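Local coordinates for putative pectin lyase (PDB 7CHU), which serves as a tailspike of a deep-sea thermophilic bacteriophage and probably binds or degrades polysaccharides of the host cell surface, at residues T347-N352 / S372-F377. Numbering follows the deposited sequence.
Sequences TGYFVN and SGLAPF
The ring of Tyr349 has Leu374 CD1 over one face, while Ala375 O and Pro376 C lie near the ring plane at the edge, Ala375 O 3.2 Å from Tyr349 CD1. The Tyr349 and Leu374 side chains cross at about a right angle, with Leu374 CB 3.9 Å from Tyr349 CE1. Leu374 CG stands anti to its own carbonyl carbon (chi1 -52°), and CD1 comes 3.7 Å from Gly348 CA. Pro376 CB approaches Phe350 CD2 obliquely at 3.6 Å, and the ring of Phe343 also meets that of Phe350, their planes about 10° apart. Beyond Phe350 the backbones join: Val351 N donates to Pro376 O (3.0 Å, 160° at the hydrogen). Phe377 CA then adds a CA-H...O contact to Val351 O at 3.2 Å. Such stacking of one coil on the next is characteristic of a right-handed parallel beta-helix, the fold of the pectate lyase-like family. Asp327 accepts hydrogen bonds from Tyr349 N and Asn352 ND2, tying 347-352 to the preceding coil. Val351 and Phe377 both touch Ile362 of strand 361-363. Residues 351-352 begin strand 351-353, paired in parallel with 329-331, whereas 372-377 belongs to the loop between strands 366-368 and 385-387.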
loop_
_atom_site.group_PDB
_atom_site.type_symbol
_atom_site.label_atom_id
_atom_site.label_comp_id
_atom_site.label_asym_id
_atom_site.label_seq_id
_atom_site.Cartn_x
_atom_site.Cartn_y
_atom_site.Cartn_z
ATOM N N THR A 347 -10.286 1.565 -25.480
ATOM C CA THR A 347 -10.849 1.049 -26.719
ATOM C C THR A 347 -10.885 -0.476 -26.752
ATOM O O THR A 347 -11.653 -1.037 -27.530
ATOM C CB THR A 347 -10.053 1.588 -27.921
ATOM O OG1 THR A 347 -8.726 1.061 -27.901
ATOM C CG2 THR A 347 -9.945 3.091 -27.872
ATOM N N GLY A 348 -10.105 -1.158 -25.906
ATOM C CA GLY A 348 -10.138 -2.610 -25.823
ATOM C C GLY A 348 -10.770 -3.129 -24.547
ATOM O O GLY A 348 -11.723 -2.536 -24.033
ATOM N N TYR A 349 -10.253 -4.235 -24.020
ATOM C CA TYR A 349 -10.641 -4.725 -22.708
ATOM C C TYR A 349 -9.886 -3.971 -21.618
ATOM O O TYR A 349 -8.797 -3.440 -21.849
ATOM C CB TYR A 349 -10.334 -6.211 -22.579
ATOM C CG TYR A 349 -10.971 -7.049 -23.652
ATOM C CD1 TYR A 349 -12.282 -7.477 -23.518
ATOM C CD2 TYR A 349 -10.251 -7.438 -24.798
ATOM C CE1 TYR A 349 -12.884 -8.274 -24.487
ATOM C CE2 TYR A 349 -10.846 -8.239 -25.787
ATOM C CZ TYR A 349 -12.163 -8.640 -25.620
ATOM O OH TYR A 349 -12.778 -9.424 -26.569
ATOM N N PHE A 350 -10.477 -3.942 -20.412
ATOM C CA PHE A 350 -9.710 -3.512 -19.250
ATOM C C PHE A 350 -8.525 -4.443 -19.051
ATOM O O PHE A 350 -7.391 -3.989 -18.875
ATOM C CB PHE A 350 -10.559 -3.483 -17.974
ATOM C CG PHE A 350 -11.707 -2.495 -18.009
ATOM C CD1 PHE A 350 -11.706 -1.421 -18.888
ATOM C CD2 PHE A 350 -12.792 -2.658 -17.147
ATOM C CE1 PHE A 350 -12.768 -0.531 -18.918
ATOM C CE2 PHE A 350 -13.857 -1.767 -17.157
ATOM C CZ PHE A 350 -13.850 -0.703 -18.048
ATOM N N VAL A 351 -8.781 -5.756 -19.089
ATOM C CA VAL A 351 -7.767 -6.799 -18.904
ATOM C C VAL A 351 -7.961 -7.827 -20.012
ATOM O O VAL A 351 -9.000 -8.496 -20.073
ATOM C CB VAL A 351 -7.852 -7.481 -17.524
ATOM C CG1 VAL A 351 -6.803 -8.565 -17.387
ATOM C CG2 VAL A 351 -7.689 -6.463 -16.347
ATOM N N ASN A 352 -6.964 -7.951 -20.886
ATOM C CA ASN A 352 -7.000 -8.862 -22.025
ATOM C C ASN A 352 -6.055 -10.013 -21.697
ATOM O O ASN A 352 -4.837 -9.854 -21.760
ATOM C CB ASN A 352 -6.597 -8.138 -23.303
ATOM C CG ASN A 352 -6.834 -8.980 -24.560
ATOM O OD1 ASN A 352 -7.239 -10.140 -24.467
ATOM N ND2 ASN A 352 -6.577 -8.391 -25.732
ATOM N N SER A 372 -16.279 -0.531 -27.347
ATOM C CA SER A 372 -17.589 -0.807 -27.931
ATOM C C SER A 372 -17.764 -2.283 -28.286
ATOM O O SER A 372 -16.992 -2.847 -29.072
ATOM C CB SER A 372 -17.770 0.057 -29.186
ATOM O OG SER A 372 -18.958 -0.276 -29.879
ATOM N N GLY A 373 -18.803 -2.900 -27.713
ATOM C CA GLY A 373 -19.123 -4.302 -27.951
ATOM C C GLY A 373 -18.195 -5.312 -27.303
ATOM O O GLY A 373 -18.302 -6.508 -27.595
ATOM N N LEU A 374 -17.282 -4.872 -26.432
ATOM C CA LEU A 374 -16.393 -5.800 -25.748
ATOM C C LEU A 374 -16.857 -5.957 -24.306
ATOM O O LEU A 374 -18.062 -5.954 -24.039
ATOM C CB LEU A 374 -14.944 -5.302 -25.832
ATOM C CG LEU A 374 -14.411 -4.956 -27.236
ATOM C CD1 LEU A 374 -12.963 -4.520 -27.140
ATOM C CD2 LEU A 374 -14.566 -6.107 -28.255
ATOM N N ALA A 375 -15.926 -6.045 -23.360
ATOM C CA ALA A 375 -16.292 -6.271 -21.969
ATOM C C ALA A 375 -15.112 -5.854 -21.108
ATOM O O ALA A 375 -14.047 -5.510 -21.642
ATOM C CB ALA A 375 -16.671 -7.744 -21.724
ATOM N N PRO A 376 -15.266 -5.861 -19.772
ATOM C CA PRO A 376 -14.098 -5.598 -18.908
ATOM C C PRO A 376 -12.939 -6.549 -19.166
ATOM O O PRO A 376 -11.781 -6.117 -19.133
ATOM C CB PRO A 376 -14.661 -5.762 -17.488
ATOM C CG PRO A 376 -16.115 -5.430 -17.612
ATOM C CD PRO A 376 -16.524 -5.921 -18.990
ATOM N N PHE A 377 -13.220 -7.833 -19.424
ATOM C CA PHE A 377 -12.203 -8.826 -19.745
ATOM C C PHE A 377 -12.741 -9.731 -20.845
ATOM O O PHE A 377 -13.952 -9.776 -21.109
ATOM C CB PHE A 377 -11.817 -9.655 -18.513
ATOM C CG PHE A 377 -12.999 -10.144 -17.727
ATOM C CD1 PHE A 377 -13.624 -11.349 -18.068
ATOM C CD2 PHE A 377 -13.505 -9.401 -16.664
ATOM C CE1 PHE A 377 -14.709 -11.816 -17.350
ATOM C CE2 PHE A 377 -14.606 -9.854 -15.942
ATOM C CZ PHE A 377 -15.216 -11.058 -16.295
#